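Long-range contact in NADP-dependent 2-hydroxyacid dehydrogenase (Rhizobium etli, PDB 4XCV), which probably catalyses the NADPH-dependent interconversion of 2-oxoacids and 2-hydroxyacids, as in the D-isomer-specific 2-hydroxyacid dehydrogenases: residues E186-V198 and L215-V229. Numbering follows the deposited sequence. Where two conformers were deposited one is given.
Sequences ELDRFLAKTDILV and LFKKLRRDGALGQPV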
ATOM      1  N   GLU A 186     -10.613  -9.390 -26.104  1.00 14.10           N
ATOM      2  CA  GLU A 186      -9.227  -9.005 -26.159  1.00 14.29           C
ATOM      3  C   GLU A 186      -8.410  -9.534 -24.994  1.00 14.32           C
ATOM      4  O   GLU A 186      -7.306  -9.020 -24.670  1.00 14.14           O
ATOM      5  CB  GLU A 186      -9.123  -7.473 -26.209  1.00 13.96           C
ATOM      6  CG  GLU A 186      -9.878  -6.872 -27.368  1.00 14.52           C
ATOM      7  CD  GLU A 186      -9.719  -5.377 -27.417  1.00 14.50           C
ATOM      8  OE1 GLU A 186     -10.305  -4.645 -26.596  1.00 13.73           O
ATOM      9  OE2 GLU A 186      -9.005  -4.925 -28.344  1.00 15.99           O
ATOM     10  N   LEU A 187      -8.942 -10.560 -24.315  1.00 14.77           N
ATOM     11  CA  LEU A 187      -8.286 -11.129 -23.148  1.00 15.43           C
ATOM     12  C   LEU A 187      -6.822 -11.478 -23.378  1.00 16.22           C
ATOM     13  O   LEU A 187      -5.952 -11.128 -22.583  1.00 16.09           O
ATOM     14  CB  LEU A 187      -9.103 -12.365 -22.731  1.00 16.39           C
ATOM     15  CG  LEU A 187      -8.486 -13.166 -21.572  1.00 17.34           C
ATOM     16  CD1 LEU A 187      -8.411 -12.369 -20.318  1.00 16.92           C
ATOM     17  CD2 LEU A 187      -9.308 -14.438 -21.373  1.00 18.35           C
ATOM     18  N   ASP A 188      -6.497 -12.168 -24.463  1.00 16.84           N
ATOM     19  CA  ASP A 188      -5.111 -12.603 -24.649  1.00 17.67           C
ATOM     20  C   ASP A 188      -4.132 -11.427 -24.778  1.00 17.61           C
ATOM     21  O   ASP A 188      -3.013 -11.428 -24.223  1.00 17.15           O
ATOM     22  CB  ASP A 188      -4.946 -13.561 -25.845  1.00 20.11           C
ATOM     23  CG  ASP A 188      -5.631 -14.902 -25.634  1.00 21.91           C
ATOM     24  OD1 ASP A 188      -6.157 -15.154 -24.547  1.00 24.01           O
ATOM     25  OD2 ASP A 188      -5.639 -15.699 -26.617  1.00 26.12           O
ATOM     26  N   ARG A 189      -4.540 -10.389 -25.502  1.00 16.88           N
ATOM     27  CA  ARG A 189      -3.723  -9.212 -25.620  1.00 17.20           C
ATOM     28  C   ARG A 189      -3.515  -8.533 -24.268  1.00 16.00           C
ATOM     29  O   ARG A 189      -2.424  -8.051 -23.958  1.00 15.88           O
ATOM     30  CB  ARG A 189      -4.414  -8.248 -26.587  1.00 18.60           C
ATOM     31  CG  ARG A 189      -3.673  -6.996 -26.790  1.00 20.00           C
ATOM     32  CD  ARG A 189      -4.429  -6.156 -27.783  1.00 21.54           C
ATOM     33  NE  ARG A 189      -3.769  -4.895 -27.862  1.00 23.19           N
ATOM     34  CZ  ARG A 189      -4.215  -3.886 -28.556  1.00 23.31           C
ATOM     35  NH1 ARG A 189      -5.342  -4.006 -29.241  1.00 23.18           N
ATOM     36  NH2 ARG A 189      -3.529  -2.751 -28.534  1.00 24.52           N
ATOM     37  N   PHE A 190      -4.589  -8.430 -23.510  1.00 14.46           N
ATOM     38  CA  PHE A 190      -4.547  -7.807 -22.192  1.00 13.65           C
ATOM     39  C   PHE A 190      -3.625  -8.606 -21.293  1.00 13.17           C
ATOM     40  O   PHE A 190      -2.783  -8.021 -20.622  1.00 12.41           O
ATOM     41  CB  PHE A 190      -5.970  -7.747 -21.634  1.00 13.35           C
ATOM     42  CG  PHE A 190      -6.072  -7.526 -20.149  1.00 12.96           C
ATOM     43  CD1 PHE A 190      -6.122  -6.244 -19.591  1.00 13.14           C
ATOM     44  CD2 PHE A 190      -6.142  -8.618 -19.271  1.00 13.22           C
ATOM     45  CE1 PHE A 190      -6.250  -6.105 -18.208  1.00 12.57           C
ATOM     46  CE2 PHE A 190      -6.273  -8.449 -17.912  1.00 13.48           C
ATOM     47  CZ  PHE A 190      -6.317  -7.196 -17.391  1.00 13.23           C
ATOM     48  N   LEU A 191      -3.743  -9.935 -21.290  1.00 13.22           N
ATOM     49  CA  LEU A 191      -2.865 -10.736 -20.415  1.00 13.55           C
ATOM     50  C   LEU A 191      -1.382 -10.579 -20.747  1.00 13.95           C
ATOM     51  O   LEU A 191      -0.524 -10.465 -19.867  1.00 13.47           O
ATOM     52  CB  LEU A 191      -3.224 -12.224 -20.499  1.00 14.32           C
ATOM     53  CG  LEU A 191      -4.581 -12.608 -19.901  1.00 14.42           C
ATOM     54  CD1 LEU A 191      -4.916 -14.052 -20.270  1.00 15.54           C
ATOM     55  CD2 LEU A 191      -4.596 -12.433 -18.419  1.00 14.19           C
ATOM     56  N   ALA A 192      -1.092 -10.496 -22.039  1.00 14.48           N
ATOM     57  CA  ALA A 192       0.292 -10.358 -22.484  1.00 15.57           C
ATOM     58  C   ALA A 192       0.970  -9.070 -22.064  1.00 15.58           C
ATOM     59  O   ALA A 192       2.212  -9.013 -22.037  1.00 17.08           O
ATOM     60  CB  ALA A 192       0.341 -10.487 -23.998  1.00 16.15           C
ATOM     61  N   LYS A 193       0.177  -8.060 -21.729  1.00 15.80           N
ATOM     62  CA  LYS A 193       0.657  -6.776 -21.226  1.00 16.41           C
ATOM     63  C   LYS A 193       0.709  -6.677 -19.712  1.00 15.22           C
ATOM     64  O   LYS A 193       1.159  -5.665 -19.201  1.00 15.39           O
ATOM     65  CB  LYS A 193      -0.295  -5.641 -21.713  1.00 18.25           C
ATOM     66  CG  LYS A 193      -0.328  -5.393 -23.196  1.00 20.87           C
ATOM     67  CD  LYS A 193      -1.459  -4.458 -23.639  0.50 21.26           C
ATOM     68  CE  LYS A 193      -1.386  -3.063 -23.025  0.50 21.45           C
ATOM     69  NZ  LYS A 193      -0.401  -2.177 -23.702  0.50 23.10           N
ATOM     70  N   THR A 194       0.205  -7.683 -19.020  1.00 13.57           N
ATOM     71  CA  THR A 194      -0.016  -7.621 -17.570  1.00 12.68           C
ATOM     72  C   THR A 194       1.119  -8.296 -16.777  1.00 12.38           C
ATOM     73  O   THR A 194       1.420  -9.457 -17.009  1.00 13.22           O
ATOM     74  CB  THR A 194      -1.360  -8.263 -17.214  1.00 12.37           C
ATOM     75  OG1 THR A 194      -2.402  -7.517 -17.832  1.00 12.92           O
ATOM     76  CG2 THR A 194      -1.594  -8.269 -15.744  1.00 11.96           C
ATOM     77  N   ASP A 195       1.687  -7.535 -15.850  1.00 11.91           N
ATOM     78  CA  ASP A 195       2.672  -8.045 -14.871  1.00 12.19           C
ATOM     79  C   ASP A 195       1.998  -8.535 -13.572  1.00 11.54           C
ATOM     80  O   ASP A 195       2.421  -9.526 -13.000  1.00 12.21           O
ATOM     81  CB  ASP A 195       3.678  -6.966 -14.534  1.00 12.60           C
ATOM     82  CG  ASP A 195       4.460  -6.501 -15.732  1.00 13.65           C
ATOM     83  OD1 ASP A 195       5.063  -7.355 -16.448  1.00 15.08           O
ATOM     84  OD2 ASP A 195       4.512  -5.259 -15.950  1.00 13.84           O
ATOM     85  N   ILE A 196       1.036  -7.766 -13.077  1.00 10.51           N
ATOM     86  CA  ILE A 196       0.257  -8.159 -11.892  1.00 10.27           C
ATOM     87  C   ILE A 196      -1.212  -8.172 -12.286  1.00  9.99           C
ATOM     88  O   ILE A 196      -1.766  -7.147 -12.647  1.00 10.40           O
ATOM     89  CB  ILE A 196       0.488  -7.173 -10.702  1.00 10.51           C
ATOM     90  CG1 ILE A 196       1.972  -6.998 -10.348  1.00 11.32           C
ATOM     91  CG2 ILE A 196      -0.378  -7.612  -9.528  1.00 10.34           C
ATOM     92  CD1 ILE A 196       2.169  -6.000  -9.218  1.00 11.96           C
ATOM     93  N   LEU A 197      -1.809  -9.365 -12.260  1.00 10.12           N
ATOM     94  CA  LEU A 197      -3.218  -9.520 -12.582  1.00 10.31           C
ATOM     95  C   LEU A 197      -4.007  -9.328 -11.291  1.00  9.95           C
ATOM     96  O   LEU A 197      -3.729 -10.038 -10.329  1.00 10.16           O
ATOM     97  CB  LEU A 197      -3.469 -10.908 -13.163  0.50 10.64           C
ATOM     98  CG  LEU A 197      -4.888 -11.242 -13.665  0.50 10.69           C
ATOM     99  CD1 LEU A 197      -4.810 -12.557 -14.465  0.50 11.16           C
ATOM    100  CD2 LEU A 197      -5.965 -11.305 -12.568  0.50 10.45           C
ATOM    101  N   VAL A 198      -4.974  -8.406 -11.278  1.00  9.52           N
ATOM    102  CA  VAL A 198      -5.894  -8.216 -10.150  1.00  9.39           C
ATOM    103  C   VAL A 198      -7.300  -8.651 -10.549  1.00  9.46           C
ATOM    104  O   VAL A 198      -7.910  -8.036 -11.406  1.00 10.30           O
ATOM    105  CB  VAL A 198      -5.864  -6.753  -9.657  1.00  9.73           C
ATOM    106  CG1 VAL A 198      -6.982  -6.448  -8.642  1.00 10.41           C
ATOM    107  CG2 VAL A 198      -4.499  -6.426  -9.088  1.00  9.91           C
ATOM    108  N   LEU A 215      -4.324 -19.560 -18.683  1.00 17.41           N
ATOM    109  CA  LEU A 215      -4.340 -18.115 -18.477  1.00 16.05           C
ATOM    110  C   LEU A 215      -3.003 -17.629 -17.899  1.00 15.36           C
ATOM    111  O   LEU A 215      -2.445 -16.635 -18.338  1.00 15.07           O
ATOM    112  CB  LEU A 215      -5.517 -17.738 -17.586  1.00 15.28           C
ATOM    113  CG  LEU A 215      -5.677 -16.253 -17.292  1.00 14.40           C
ATOM    114  CD1 LEU A 215      -7.149 -15.881 -17.233  1.00 14.51           C
ATOM    115  CD2 LEU A 215      -4.967 -15.834 -16.027  1.00 13.84           C
ATOM    116  N   PHE A 216      -2.467 -18.335 -16.899  1.00 15.00           N
ATOM    117  CA  PHE A 216      -1.238 -17.870 -16.257  1.00 14.84           C
ATOM    118  C   PHE A 216      -0.055 -17.842 -17.214  1.00 15.50           C
ATOM    119  O   PHE A 216       0.793 -16.957 -17.144  1.00 15.72           O
ATOM    120  CB  PHE A 216      -0.869 -18.722 -15.038  1.00 14.91           C
ATOM    121  CG  PHE A 216      -1.938 -18.759 -13.959  1.00 14.59           C
ATOM    122  CD1 PHE A 216      -2.644 -17.633 -13.603  1.00 14.10           C
ATOM    123  CD2 PHE A 216      -2.233 -19.944 -13.325  1.00 15.29           C
ATOM    124  CE1 PHE A 216      -3.620 -17.695 -12.632  1.00 13.60           C
ATOM    125  CE2 PHE A 216      -3.207 -20.018 -12.365  1.00 14.62           C
ATOM    126  CZ  PHE A 216      -3.907 -18.877 -12.018  1.00 13.86           C
ATOM    127  N   LYS A 217      -0.048 -18.805 -18.137  1.00 16.36           N
ATOM    128  CA  LYS A 217       1.007 -18.858 -19.166  1.00 17.70           C
ATOM    129  C   LYS A 217       0.924 -17.727 -20.179  1.00 17.15           C
ATOM    130  O   LYS A 217       1.873 -17.560 -20.970  1.00 19.67           O
ATOM    131  CB  LYS A 217       1.004 -20.213 -19.872  1.00 20.08           C
ATOM    132  CG  LYS A 217       1.524 -21.360 -19.017  1.00 22.63           C
ATOM    133  CD  LYS A 217       1.277 -22.682 -19.693  1.00 26.07           C
ATOM    134  CE  LYS A 217       1.329 -23.831 -18.716  1.00 28.93           C
ATOM    135  NZ  LYS A 217       2.484 -23.790 -17.786  1.00 30.48           N
ATOM    136  N   LYS A 218      -0.191 -16.973 -20.194  1.00 16.28           N
ATOM    137  CA  LYS A 218      -0.343 -15.819 -21.106  1.00 16.75           C
ATOM    138  C   LYS A 218       0.091 -14.487 -20.500  1.00 15.68           C
ATOM    139  O   LYS A 218       0.255 -13.503 -21.214  1.00 16.69           O
ATOM    140  CB  LYS A 218      -1.783 -15.733 -21.573  1.00 18.03           C
ATOM    141  CG  LYS A 218      -2.123 -16.853 -22.544  1.00 20.52           C
ATOM    142  CD  LYS A 218      -3.583 -16.764 -22.927  1.00 22.98           C
ATOM    143  CE  LYS A 218      -4.036 -17.852 -23.860  1.00 26.09           C
ATOM    144  NZ  LYS A 218      -5.527 -17.875 -23.746  1.00 28.06           N
ATOM    145  N   LEU A 219       0.337 -14.446 -19.201  1.00 14.78           N
ATOM    146  CA  LEU A 219       0.774 -13.208 -18.552  1.00 14.59           C
ATOM    147  C   LEU A 219       2.165 -12.835 -19.005  1.00 15.54           C
ATOM    148  O   LEU A 219       2.941 -13.683 -19.483  1.00 17.04           O
ATOM    149  CB  LEU A 219       0.751 -13.382 -17.032  1.00 14.13           C
ATOM    150  CG  LEU A 219      -0.663 -13.436 -16.449  1.00 14.20           C
ATOM    151  CD1 LEU A 219      -0.647 -13.906 -14.993  1.00 14.77           C
ATOM    152  CD2 LEU A 219      -1.367 -12.098 -16.569  1.00 14.49           C
ATOM    153  N   ARG A 220       2.503 -11.563 -18.853  1.00 15.47           N
ATOM    154  CA  ARG A 220       3.760 -11.069 -19.358  1.00 16.82           C
ATOM    155  C   ARG A 220       4.954 -11.793 -18.682  1.00 17.93           C
ATOM    156  O   ARG A 220       5.036 -11.800 -17.434  1.00 18.62           O
ATOM    157  CB  ARG A 220       3.858  -9.554 -19.218  1.00 16.50           C
ATOM    158  CG  ARG A 220       5.154  -9.045 -19.798  1.00 18.09           C
ATOM    159  CD  ARG A 220       5.091  -7.646 -20.352  0.50 18.82           C
ATOM    160  NE  ARG A 220       4.803  -6.642 -19.349  0.50 17.88           N
ATOM    161  CZ  ARG A 220       4.552  -5.375 -19.646  0.50 19.03           C
ATOM    162  NH1 ARG A 220       4.561  -4.984 -20.927  0.50 20.79           N
ATOM    163  NH2 ARG A 220       4.289  -4.491 -18.691  0.50 18.57           N
ATOM    164  N   ARG A 221       5.868 -12.335 -19.509  1.00 20.94           N
ATOM    165  CA  ARG A 221       7.042 -13.106 -18.997  1.00 23.49           C
ATOM    166  C   ARG A 221       8.324 -12.269 -18.913  1.00 25.42           C
ATOM    167  O   ARG A 221       9.291 -12.704 -18.259  1.00 28.14           O
ATOM    168  CB  ARG A 221       7.315 -14.320 -19.867  1.00 26.80           C
ATOM    169  CG  ARG A 221       6.259 -15.396 -19.734  1.00 28.96           C
ATOM    170  CD  ARG A 221       6.338 -16.395 -20.862  1.00 34.27           C
ATOM    171  NE  ARG A 221       5.233 -17.339 -20.722  1.00 35.52           N
ATOM    172  CZ  ARG A 221       5.178 -18.548 -21.258  1.00 39.85           C
ATOM    173  NH1 ARG A 221       6.182 -19.023 -22.002  1.00 41.87           N
ATOM    174  NH2 ARG A 221       4.111 -19.289 -21.033  1.00 39.24           N
ATOM    175  N   ASP A 222       8.381 -11.121 -19.577  1.00 24.56           N
ATOM    176  CA  ASP A 222       9.634 -10.397 -19.637  1.00 28.50           C
ATOM    177  C   ASP A 222       9.513  -9.022 -19.012  1.00 27.71           C
ATOM    178  O   ASP A 222      10.171  -8.073 -19.440  1.00 27.98           O
ATOM    179  CB  ASP A 222      10.146 -10.328 -21.085  1.00 31.24           C
ATOM    180  CG  ASP A 222       9.228  -9.535 -22.022  1.00 32.76           C
ATOM    181  OD1 ASP A 222       8.097  -9.155 -21.630  1.00 31.21           O
ATOM    182  OD2 ASP A 222       9.650  -9.303 -23.181  1.00 36.93           O
ATOM    183  N   GLY A 223       8.668  -8.942 -17.980  1.00 24.64           N
ATOM    184  CA  GLY A 223       8.404  -7.693 -17.281  1.00 24.48           C
ATOM    185  C   GLY A 223       9.341  -7.369 -16.120  1.00 24.10           C
ATOM    186  O   GLY A 223      10.241  -8.134 -15.759  1.00 24.30           O
ATOM    187  N   ALA A 224       9.088  -6.220 -15.506  1.00 23.08           N
ATOM    188  CA  ALA A 224      10.010  -5.664 -14.512  1.00 24.34           C
ATOM    189  C   ALA A 224      10.047  -6.429 -13.200  1.00 23.03           C
ATOM    190  O   ALA A 224      11.050  -6.304 -12.479  1.00 24.59           O
ATOM    191  CB  ALA A 224       9.680  -4.181 -14.275  1.00 25.07           C
ATOM    192  N   LEU A 225       9.032  -7.236 -12.912  1.00 21.40           N
ATOM    193  CA  LEU A 225       9.050  -8.164 -11.762  1.00 22.06           C
ATOM    194  C   LEU A 225       9.704  -9.477 -12.010  1.00 22.27           C
ATOM    195  O   LEU A 225       9.786 -10.322 -11.081  1.00 23.97           O
ATOM    196  CB  LEU A 225       7.618  -8.536 -11.308  1.00 21.08           C
ATOM    197  CG  LEU A 225       6.768  -7.377 -10.943  1.00 20.60           C
ATOM    198  CD1 LEU A 225       5.343  -7.844 -10.684  1.00 20.62           C
ATOM    199  CD2 LEU A 225       7.343  -6.634  -9.756  1.00 21.17           C
ATOM    200  N   GLY A 226      10.074  -9.748 -13.269  1.00 21.49           N
ATOM    201  CA  GLY A 226      10.685 -11.025 -13.578  1.00 22.40           C
ATOM    202  C   GLY A 226       9.638 -12.041 -13.988  1.00 21.45           C
ATOM    203  O   GLY A 226       9.616 -12.509 -15.145  1.00 23.66           O
ATOM    204  N   GLN A 227       8.798 -12.416 -13.020  1.00 19.20           N
ATOM    205  CA  GLN A 227       7.708 -13.363 -13.224  1.00 18.42           C
ATOM    206  C   GLN A 227       6.421 -12.681 -12.791  1.00 16.46           C
ATOM    207  O   GLN A 227       6.418 -11.914 -11.824  1.00 17.30           O
ATOM    208  CB  GLN A 227       7.919 -14.627 -12.419  1.00 20.62           C
ATOM    209  CG  GLN A 227       9.172 -15.420 -12.837  1.00 24.19           C
ATOM    210  CD  GLN A 227       9.707 -16.347 -11.741  1.00 29.01           C
ATOM    211  OE1 GLN A 227       9.810 -15.961 -10.572  1.00 32.77           O
ATOM    212  NE2 GLN A 227      10.123 -17.548 -12.128  1.00 33.71           N
ATOM    213  N   PRO A 228       5.330 -12.906 -13.526  1.00 14.27           N
ATOM    214  CA  PRO A 228       4.095 -12.223 -13.198  1.00 13.61           C
ATOM    215  C   PRO A 228       3.391 -12.754 -11.965  1.00 13.39           C
ATOM    216  O   PRO A 228       3.685 -13.834 -11.464  1.00 14.50           O
ATOM    217  CB  PRO A 228       3.248 -12.439 -14.456  1.00 12.94           C
ATOM    218  CG  PRO A 228       3.715 -13.750 -14.977  1.00 13.74           C
ATOM    219  CD  PRO A 228       5.177 -13.813 -14.665  1.00 14.52           C
ATOM    220  N   VAL A 229       2.490 -11.938 -11.430  1.00 11.06           N
ATOM    221  CA  VAL A 229       1.793 -12.220 -10.171  1.00 10.96           C
ATOM    222  C   VAL A 229       0.296 -12.286 -10.367  1.00 10.50           C
ATOM    223  O   VAL A 229      -0.256 -11.516 -11.144  1.00 10.84           O
ATOM    224  CB  VAL A 229       2.143 -11.099  -9.167  1.00 10.76           C
ATOM    225  CG1 VAL A 229       1.368 -11.199  -7.880  1.00 11.28           C
ATOM    226  CG2 VAL A 229       3.626 -11.148  -8.867  1.00 11.53           C
TER
HETATM  227  O   HOH W   1       7.073  -4.543 -16.526  1.00 22.32           O
HETATM  228  O   HOH W   2       6.896  -8.770 -14.490  1.00 23.76           O
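Arg-220 reaches across to Asp-195 along a side chain engaged from root to tip. Its CB sits 3.3 Å from Ala-192 O and equally near Thr-194 O, which also accepts the backbone N of Arg-220; CG and CD continue past Ala-192 O. CG lies anti to the backbone N (chi1 -178°), and a bend at chi3 (64°) turns the guanidinium to present its NE side to the carboxylate. Arg-220 NE donates to Asp-195 OD1 at 3.0 Å and its NH2 to OD2 at 2.9 Å, a side-on salt bridge with both bonds nearly straight. The two carboxylate oxygens lie close to the guanidinium plane, but the nitrogens approach from above the carboxylate, the two planes being 32° apart. Lys-193 O lies over the guanidinium centre, near CZ and farther from NH1. Two waters link the same carboxylate to the amides of Ala-224 and Leu-225, and Thr-142 N adds a bond to OD2. An asparagine in place of Asp-195 would probably leave the arginine's charge without its mate and weaken the tie to the 223-226 turn. Elsewhere, Leu-191 CD2 meets Leu-219 CD2 at 3.7 Å, Leu-197 CD1 rests on Leu-215 CD2 at 3.6 Å, and Lys-218 NZ makes salt bridges with Asp-188 OD1, at 2.9 Å, and Glu-214. Ile-196 pairs in parallel with Val-229: Asp-195 O accepts Val-229 N, and Val-229 O accepts Leu-197 N. The contact thus spans a beta-alpha-beta unit of the Rossmann-type nucleotide-binding domain, setting strand 196-199 between strands 142-146 and 229-232, with helix 187-192 packed against helix 213-216 through Leu-191 and Leu-215.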